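Hypothetical conserved protein, GK1056 (Geobacillus kaustophilus, PDB 2QYH) is of unknown function but belongs to the haloacid dehalogenase-like hydrolases and may be a magnesium-binding phosphatase. Local coordinates at residues N66-Y78 / G182-L195. Numbering follows the deposited sequence.
Sequences NGQYVVFEGNVLY and GSKAEGIRMMIEKL
The methyl CD2 of Leu195 sits over the centre of the Phe72 ring at one end of this contact, 3.5 Å from the centroid and 1° off the ring normal, a CH-pi contact, while CG of Glu73 lies over the rim of the opposite face. With CG of Phe72 anti to the backbone N (chi1 175°), the ring is swung toward the side chain of Leu195. The selenomethionine Met191, its chain bent at both outer torsions, sets its CE methyl against both Phe72 CB and Leu77 CD2, crossing both side chains at about a right angle, and rests its selenium 3.9 Å from CG1 of Val70. Cut back to an alanine, Phe72 would lose its ring, which would probably leave the Leu195 methyl without its aromatic face and open a gap beside Met191 CE. Leu77 runs past Lys194 in the opposite direction, its CD2 on the lysine CB. One turn earlier, the poorly ordered Met190 lays its selenium over a face of the Tyr78 ring, 4.0 Å from the centroid, in a Met-aromatic contact. Val70 O accepts from the backbone N of both Leu77 and Tyr78, so the two residues stand opposite one in a classic beta bulge. Near the helix start the CA atoms of Gly67 and Gly187 are 3.9 Å apart. Lys184 reaches away to salt bridges with Asp9 and Asp211, consistent with a HAD active site. Helix against hairpin at the sheet edge thus illustrates the layered alpha/beta core of the HAD fold.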
ATOM      1  N   ASN D  66      17.575  -3.956   0.159  1.00 27.59           N
ATOM      2  CA  ASN D  66      18.946  -3.571  -0.180  1.00 27.59           C
ATOM      3  C   ASN D  66      19.682  -4.627  -0.996  1.00 27.59           C
ATOM      4  O   ASN D  66      20.851  -4.903  -0.742  1.00 27.59           O
ATOM      5  CB  ASN D  66      19.773  -3.284   1.077  1.00 30.74           C
ATOM      6  CG  ASN D  66      19.210  -2.150   1.903  1.00 32.74           C
ATOM      7  OD1 ASN D  66      18.372  -2.368   2.775  1.00 36.74           O
ATOM      8  ND2 ASN D  66      19.658  -0.928   1.626  1.00 34.74           N
ATOM      9  N   GLY D  67      18.982  -5.226  -1.955  1.00 25.13           N
ATOM     10  CA  GLY D  67      19.594  -6.214  -2.820  1.00 25.13           C
ATOM     11  C   GLY D  67      19.396  -7.688  -2.508  1.00 25.13           C
ATOM     12  O   GLY D  67      19.730  -8.528  -3.337  1.00 25.13           O
ATOM     13  N   GLN D  68      18.846  -8.019  -1.345  1.00 26.74           N
ATOM     14  CA  GLN D  68      18.670  -9.421  -0.974  1.00 27.74           C
ATOM     15  C   GLN D  68      17.459 -10.157  -1.535  1.00 26.74           C
ATOM     16  O   GLN D  68      17.346 -11.368  -1.363  1.00 27.74           O
ATOM     17  CB  GLN D  68      18.699  -9.558   0.547  1.00 29.83           C
ATOM     18  CG  GLN D  68      20.116  -9.639   1.088  1.00 31.83           C
ATOM     19  CD  GLN D  68      20.996  -8.529   0.559  1.00 33.83           C
ATOM     20  OE1 GLN D  68      20.903  -7.387   0.999  1.00 33.83           O
ATOM     21  NE2 GLN D  68      21.843  -8.854  -0.403  1.00 33.83           N
ATOM     22  N   TYR D  69      16.568  -9.434  -2.206  1.00 21.49           N
ATOM     23  CA  TYR D  69      15.372 -10.025  -2.804  1.00 21.49           C
ATOM     24  C   TYR D  69      15.041  -9.223  -4.064  1.00 21.49           C
ATOM     25  O   TYR D  69      14.574  -8.089  -3.981  1.00 20.49           O
ATOM     26  CB  TYR D  69      14.203  -9.962  -1.823  1.00 27.73           C
ATOM     27  CG  TYR D  69      13.004 -10.775  -2.241  1.00 27.73           C
ATOM     28  CD1 TYR D  69      13.034 -12.171  -2.212  1.00 28.73           C
ATOM     29  CD2 TYR D  69      11.838 -10.153  -2.663  1.00 26.73           C
ATOM     30  CE1 TYR D  69      11.921 -12.927  -2.598  1.00 29.73           C
ATOM     31  CE2 TYR D  69      10.724 -10.891  -3.051  1.00 27.73           C
ATOM     32  CZ  TYR D  69      10.769 -12.275  -3.018  1.00 28.73           C
ATOM     33  OH  TYR D  69       9.657 -12.990  -3.409  1.00 30.73           O
ATOM     34  N   VAL D  70      15.296  -9.823  -5.223  1.00 23.53           N
ATOM     35  CA  VAL D  70      15.081  -9.161  -6.501  1.00 23.53           C
ATOM     36  C   VAL D  70      14.047  -9.870  -7.358  1.00 23.53           C
ATOM     37  O   VAL D  70      14.173 -11.059  -7.639  1.00 23.53           O
ATOM     38  CB  VAL D  70      16.405  -9.091  -7.276  1.00 22.54           C
ATOM     39  CG1 VAL D  70      16.232  -8.269  -8.554  1.00 21.54           C
ATOM     40  CG2 VAL D  70      17.489  -8.509  -6.376  1.00 20.54           C
ATOM     41  N   VAL D  71      13.035  -9.129  -7.795  1.00 25.83           N
ATOM     42  CA  VAL D  71      11.965  -9.698  -8.605  1.00 25.83           C
ATOM     43  C   VAL D  71      11.888  -9.079 -10.001  1.00 26.83           C
ATOM     44  O   VAL D  71      12.035  -7.870 -10.160  1.00 26.83           O
ATOM     45  CB  VAL D  71      10.589  -9.489  -7.910  1.00 19.71           C
ATOM     46  CG1 VAL D  71       9.479 -10.085  -8.762  1.00 18.71           C
ATOM     47  CG2 VAL D  71      10.601 -10.101  -6.522  1.00 19.71           C
ATOM     48  N   PHE D  72      11.651  -9.910 -11.011  1.00 30.19           N
ATOM     49  CA  PHE D  72      11.519  -9.420 -12.386  1.00 30.19           C
ATOM     50  C   PHE D  72      10.183  -9.864 -12.989  1.00 30.19           C
ATOM     51  O   PHE D  72       9.901 -11.056 -13.079  1.00 30.19           O
ATOM     52  CB  PHE D  72      12.661  -9.933 -13.267  1.00 19.65           C
ATOM     53  CG  PHE D  72      12.516  -9.553 -14.705  1.00 20.65           C
ATOM     54  CD1 PHE D  72      12.590  -8.220 -15.095  1.00 20.65           C
ATOM     55  CD2 PHE D  72      12.254 -10.518 -15.666  1.00 19.65           C
ATOM     56  CE1 PHE D  72      12.401  -7.854 -16.427  1.00 21.65           C
ATOM     57  CE2 PHE D  72      12.063 -10.162 -17.001  1.00 20.65           C
ATOM     58  CZ  PHE D  72      12.136  -8.827 -17.382  1.00 19.65           C
ATOM     59  N   GLU D  73       9.365  -8.902 -13.407  1.00 26.70           N
ATOM     60  CA  GLU D  73       8.052  -9.194 -13.979  1.00 26.70           C
ATOM     61  C   GLU D  73       7.270 -10.206 -13.139  1.00 26.70           C
ATOM     62  O   GLU D  73       6.736 -11.177 -13.668  1.00 26.70           O
ATOM     63  CB  GLU D  73       8.179  -9.735 -15.407  1.00 32.20           C
ATOM     64  CG  GLU D  73       8.893  -8.820 -16.380  1.00 32.20           C
ATOM     65  CD  GLU D  73       8.698  -9.239 -17.834  1.00 33.20           C
ATOM     66  OE1 GLU D  73       8.753 -10.456 -18.123  1.00 35.20           O
ATOM     67  OE2 GLU D  73       8.501  -8.347 -18.689  1.00 36.20           O
ATOM     68  N   GLY D  74       7.220  -9.988 -11.827  1.00 27.03           N
ATOM     69  CA  GLY D  74       6.481 -10.887 -10.963  1.00 27.03           C
ATOM     70  C   GLY D  74       7.185 -12.128 -10.442  1.00 29.03           C
ATOM     71  O   GLY D  74       6.660 -12.781  -9.550  1.00 29.03           O
ATOM     72  N   ASN D  75       8.360 -12.467 -10.965  1.00 30.77           N
ATOM     73  CA  ASN D  75       9.056 -13.663 -10.500  1.00 31.77           C
ATOM     74  C   ASN D  75      10.404 -13.375  -9.860  1.00 30.77           C
ATOM     75  O   ASN D  75      11.160 -12.535 -10.342  1.00 31.77           O
ATOM     76  CB  ASN D  75       9.238 -14.640 -11.659  1.00 49.36           C
ATOM     77  CG  ASN D  75       7.924 -14.989 -12.329  1.00 53.36           C
ATOM     78  OD1 ASN D  75       6.983 -15.440 -11.675  1.00 57.36           O
ATOM     79  ND2 ASN D  75       7.853 -14.779 -13.637  1.00 52.36           N
ATOM     80  N   VAL D  76      10.700 -14.085  -8.774  1.00 25.30           N
ATOM     81  CA  VAL D  76      11.951 -13.903  -8.065  1.00 24.30           C
ATOM     82  C   VAL D  76      13.094 -14.190  -9.016  1.00 24.30           C
ATOM     83  O   VAL D  76      13.119 -15.223  -9.674  1.00 24.30           O
ATOM     84  CB  VAL D  76      12.038 -14.834  -6.844  1.00 22.59           C
ATOM     85  CG1 VAL D  76      13.380 -14.657  -6.150  1.00 22.59           C
ATOM     86  CG2 VAL D  76      10.906 -14.516  -5.877  1.00 22.59           C
ATOM     87  N   LEU D  77      14.041 -13.263  -9.079  1.00 29.74           N
ATOM     88  CA  LEU D  77      15.184 -13.379  -9.971  1.00 29.74           C
ATOM     89  C   LEU D  77      16.438 -13.737  -9.201  1.00 29.74           C
ATOM     90  O   LEU D  77      17.326 -14.414  -9.712  1.00 29.74           O
ATOM     91  CB  LEU D  77      15.404 -12.052 -10.699  1.00 30.67           C
ATOM     92  CG  LEU D  77      16.355 -12.132 -11.886  1.00 32.67           C
ATOM     93  CD1 LEU D  77      15.545 -12.247 -13.135  1.00 32.67           C
ATOM     94  CD2 LEU D  77      17.230 -10.898 -11.949  1.00 34.67           C
ATOM     95  N   TYR D  78      16.504 -13.266  -7.964  1.00 31.52           N
ATOM     96  CA  TYR D  78      17.647 -13.518  -7.110  1.00 32.52           C
ATOM     97  C   TYR D  78      17.255 -13.307  -5.660  1.00 33.52           C
ATOM     98  O   TYR D  78      16.514 -12.379  -5.342  1.00 33.52           O
ATOM     99  CB  TYR D  78      18.791 -12.570  -7.485  1.00 24.51           C
ATOM    100  CG  TYR D  78      19.939 -12.568  -6.507  1.00 23.51           C
ATOM    101  CD1 TYR D  78      19.962 -11.692  -5.425  1.00 20.51           C
ATOM    102  CD2 TYR D  78      20.971 -13.496  -6.624  1.00 23.51           C
ATOM    103  CE1 TYR D  78      20.985 -11.748  -4.483  1.00 22.51           C
ATOM    104  CE2 TYR D  78      21.994 -13.562  -5.689  1.00 22.51           C
ATOM    105  CZ  TYR D  78      21.998 -12.693  -4.623  1.00 23.51           C
ATOM    106  OH  TYR D  78      23.008 -12.795  -3.684  1.00 25.51           O
ATOM    107  N   GLY D 182      25.970  -6.815   0.962  1.00 30.06           N
ATOM    108  CA  GLY D 182      24.710  -6.519   0.313  1.00 29.06           C
ATOM    109  C   GLY D 182      24.376  -5.040   0.221  1.00 28.06           C
ATOM    110  O   GLY D 182      24.608  -4.273   1.162  1.00 28.06           O
ATOM    111  N   SER D 183      23.829  -4.640  -0.923  1.00 33.34           N
ATOM    112  CA  SER D 183      23.416  -3.257  -1.155  1.00 32.34           C
ATOM    113  C   SER D 183      22.492  -3.258  -2.370  1.00 32.34           C
ATOM    114  O   SER D 183      22.539  -4.183  -3.185  1.00 32.34           O
ATOM    115  CB  SER D 183      24.624  -2.355  -1.416  1.00 32.35           C
ATOM    116  OG  SER D 183      25.059  -2.455  -2.757  1.00 31.35           O
ATOM    117  N   LYS D 184      21.652  -2.238  -2.506  1.00 25.35           N
ATOM    118  CA  LYS D 184      20.742  -2.234  -3.634  1.00 26.35           C
ATOM    119  C   LYS D 184      21.440  -2.037  -4.966  1.00 25.35           C
ATOM    120  O   LYS D 184      20.936  -2.496  -5.994  1.00 25.35           O
ATOM    121  CB  LYS D 184      19.613  -1.210  -3.445  1.00 31.69           C
ATOM    122  CG  LYS D 184      19.998   0.252  -3.434  1.00 32.69           C
ATOM    123  CD  LYS D 184      18.744   1.097  -3.260  1.00 32.69           C
ATOM    124  CE  LYS D 184      19.054   2.585  -3.287  1.00 34.69           C
ATOM    125  NZ  LYS D 184      17.831   3.431  -3.157  1.00 35.69           N
ATOM    126  N   ALA D 185      22.598  -1.385  -4.967  1.00 26.36           N
ATOM    127  CA  ALA D 185      23.309  -1.201  -6.226  1.00 26.36           C
ATOM    128  C   ALA D 185      23.776  -2.578  -6.658  1.00 26.36           C
ATOM    129  O   ALA D 185      23.803  -2.897  -7.847  1.00 26.36           O
ATOM    130  CB  ALA D 185      24.499  -0.275  -6.046  1.00 20.85           C
ATOM    131  N   GLU D 186      24.127  -3.396  -5.670  1.00 35.20           N
ATOM    132  CA  GLU D 186      24.586  -4.760  -5.906  1.00 35.20           C
ATOM    133  C   GLU D 186      23.428  -5.574  -6.473  1.00 34.20           C
ATOM    134  O   GLU D 186      23.614  -6.399  -7.370  1.00 34.20           O
ATOM    135  CB  GLU D 186      25.071  -5.374  -4.591  1.00 44.10           C
ATOM    136  CG  GLU D 186      25.721  -6.741  -4.719  1.00 48.10           C
ATOM    137  CD  GLU D 186      26.899  -6.756  -5.682  1.00 54.10           C
ATOM    138  OE1 GLU D 186      27.535  -5.692  -5.883  1.00 54.10           O
ATOM    139  OE2 GLU D 186      27.195  -7.843  -6.225  1.00 57.10           O
ATOM    140  N   GLY D 187      22.235  -5.336  -5.936  1.00 34.51           N
ATOM    141  CA  GLY D 187      21.058  -6.039  -6.410  1.00 33.51           C
ATOM    142  C   GLY D 187      20.786  -5.639  -7.847  1.00 33.51           C
ATOM    143  O   GLY D 187      20.352  -6.456  -8.657  1.00 34.51           O
ATOM    144  N   ILE D 188      21.041  -4.368  -8.153  1.00 27.87           N
ATOM    145  CA  ILE D 188      20.856  -3.834  -9.494  1.00 26.87           C
ATOM    146  C   ILE D 188      21.862  -4.479 -10.433  1.00 27.87           C
ATOM    147  O   ILE D 188      21.583  -4.676 -11.617  1.00 27.87           O
ATOM    148  CB  ILE D 188      21.046  -2.288  -9.510  1.00 20.86           C
ATOM    149  CG1 ILE D 188      19.828  -1.623  -8.868  1.00 19.86           C
ATOM    150  CG2 ILE D 188      21.208  -1.774 -10.928  1.00 19.86           C
ATOM    151  CD1 ILE D 188      19.927  -0.140  -8.752  1.00 14.86           C
ATOM    152  N   ARG D 189      23.030  -4.823  -9.904  1.00 34.27           N
ATOM    153  CA  ARG D 189      24.053  -5.443 -10.730  1.00 36.27           C
ATOM    154  C   ARG D 189      23.641  -6.815 -11.269  1.00 36.27           C
ATOM    155  O   ARG D 189      23.892  -7.103 -12.436  1.00 36.27           O
ATOM    156  CB  ARG D 189      25.376  -5.559  -9.978  1.00 46.20           C
ATOM    157  CG  ARG D 189      26.512  -6.052 -10.858  1.00 48.20           C
ATOM    158  CD  ARG D 189      27.851  -5.853 -10.182  1.00 49.20           C
ATOM    159  NE  ARG D 189      28.488  -7.103  -9.778  1.00 57.20           N
ATOM    160  CZ  ARG D 189      27.921  -8.027  -9.010  1.00 61.20           C
ATOM    161  NH1 ARG D 189      26.688  -7.856  -8.559  1.00 63.20           N
ATOM    162  NH2 ARG D 189      28.597  -9.115  -8.673  1.00 62.20           N
HETATM  163  N   MSE D 190      23.021  -7.669 -10.453  1.00 36.85           N
HETATM  164  CA  MSE D 190      22.616  -8.970 -10.993  1.00 36.85           C
HETATM  165  C   MSE D 190      21.300  -8.934 -11.711  1.00 36.85           C
HETATM  166  O   MSE D 190      21.018  -9.798 -12.534  1.00 55.95           O
HETATM  167  CB  MSE D 190      22.533 -10.056  -9.938  1.00 91.30           C
HETATM  168  CG  MSE D 190      22.713  -9.605  -8.548  1.00 91.30           C
HETATM  169 SE   MSE D 190      23.836 -10.915  -7.730  1.00 91.30          SE
HETATM  170  CE  MSE D 190      24.419 -11.940  -9.269  1.00 91.30           C
HETATM  171  N   MSE D 191      20.470  -7.960 -11.375  1.00 28.24           N
HETATM  172  CA  MSE D 191      19.223  -7.840 -12.079  1.00 28.24           C
HETATM  173  C   MSE D 191      19.649  -7.687 -13.545  1.00 28.24           C
HETATM  174  O   MSE D 191      19.208  -8.452 -14.412  1.00 35.80           O
HETATM  175  CB  MSE D 191      18.469  -6.600 -11.627  1.00 64.86           C
HETATM  176  CG  MSE D 191      17.405  -6.166 -12.610  1.00 64.86           C
HETATM  177 SE   MSE D 191      15.615  -6.521 -12.028  1.00 64.86          SE
HETATM  178  CE  MSE D 191      15.412  -8.308 -12.701  1.00 64.86           C
ATOM    179  N   ILE D 192      20.543  -6.726 -13.805  1.00 24.67           N
ATOM    180  CA  ILE D 192      21.000  -6.470 -15.166  1.00 24.67           C
ATOM    181  C   ILE D 192      21.905  -7.554 -15.735  1.00 24.67           C
ATOM    182  O   ILE D 192      21.990  -7.724 -16.955  1.00 24.67           O
ATOM    183  CB  ILE D 192      21.697  -5.090 -15.290  1.00 23.93           C
ATOM    184  CG1 ILE D 192      23.037  -5.095 -14.550  1.00 22.93           C
ATOM    185  CG2 ILE D 192      20.780  -4.004 -14.735  1.00 23.93           C
ATOM    186  CD1 ILE D 192      23.805  -3.801 -14.670  1.00 22.93           C
ATOM    187  N   GLU D 193      22.581  -8.291 -14.864  1.00 29.56           N
ATOM    188  CA  GLU D 193      23.442  -9.370 -15.318  1.00 31.56           C
ATOM    189  C   GLU D 193      22.537 -10.487 -15.817  1.00 30.56           C
ATOM    190  O   GLU D 193      22.722 -11.000 -16.917  1.00 30.56           O
ATOM    191  CB  GLU D 193      24.312  -9.871 -14.173  1.00 57.30           C
ATOM    192  CG  GLU D 193      25.753  -9.427 -14.266  1.00 59.30           C
ATOM    193  CD  GLU D 193      26.559  -9.806 -13.036  1.00 60.30           C
ATOM    194  OE1 GLU D 193      26.396 -10.948 -12.539  1.00 63.30           O
ATOM    195  OE2 GLU D 193      27.361  -8.963 -12.575  1.00 65.30           O
ATOM    196  N   LYS D 194      21.541 -10.841 -15.010  1.00 34.68           N
ATOM    197  CA  LYS D 194      20.603 -11.898 -15.361  1.00 33.68           C
ATOM    198  C   LYS D 194      19.754 -11.510 -16.570  1.00 33.68           C
ATOM    199  O   LYS D 194      19.453 -12.350 -17.415  1.00 33.68           O
ATOM    200  CB  LYS D 194      19.669 -12.218 -14.183  1.00 36.34           C
ATOM    201  CG  LYS D 194      20.337 -12.653 -12.882  1.00 37.34           C
ATOM    202  CD  LYS D 194      21.118 -13.947 -13.026  1.00 42.34           C
ATOM    203  CE  LYS D 194      21.392 -14.590 -11.665  1.00 45.34           C
ATOM    204  NZ  LYS D 194      22.080 -13.681 -10.705  1.00 46.34           N
ATOM    205  N   LEU D 195      19.356 -10.244 -16.651  1.00 27.33           N
ATOM    206  CA  LEU D 195      18.534  -9.791 -17.773  1.00 27.33           C
ATOM    207  C   LEU D 195      19.358  -9.618 -19.046  1.00 27.33           C
ATOM    208  O   LEU D 195      18.811  -9.545 -20.147  1.00 27.33           O
ATOM    209  CB  LEU D 195      17.830  -8.471 -17.433  1.00 31.27           C
ATOM    210  CG  LEU D 195      16.810  -8.533 -16.290  1.00 31.27           C
ATOM    211  CD1 LEU D 195      16.162  -7.173 -16.092  1.00 28.27           C
ATOM    212  CD2 LEU D 195      15.752  -9.588 -16.605  1.00 32.27           C
TER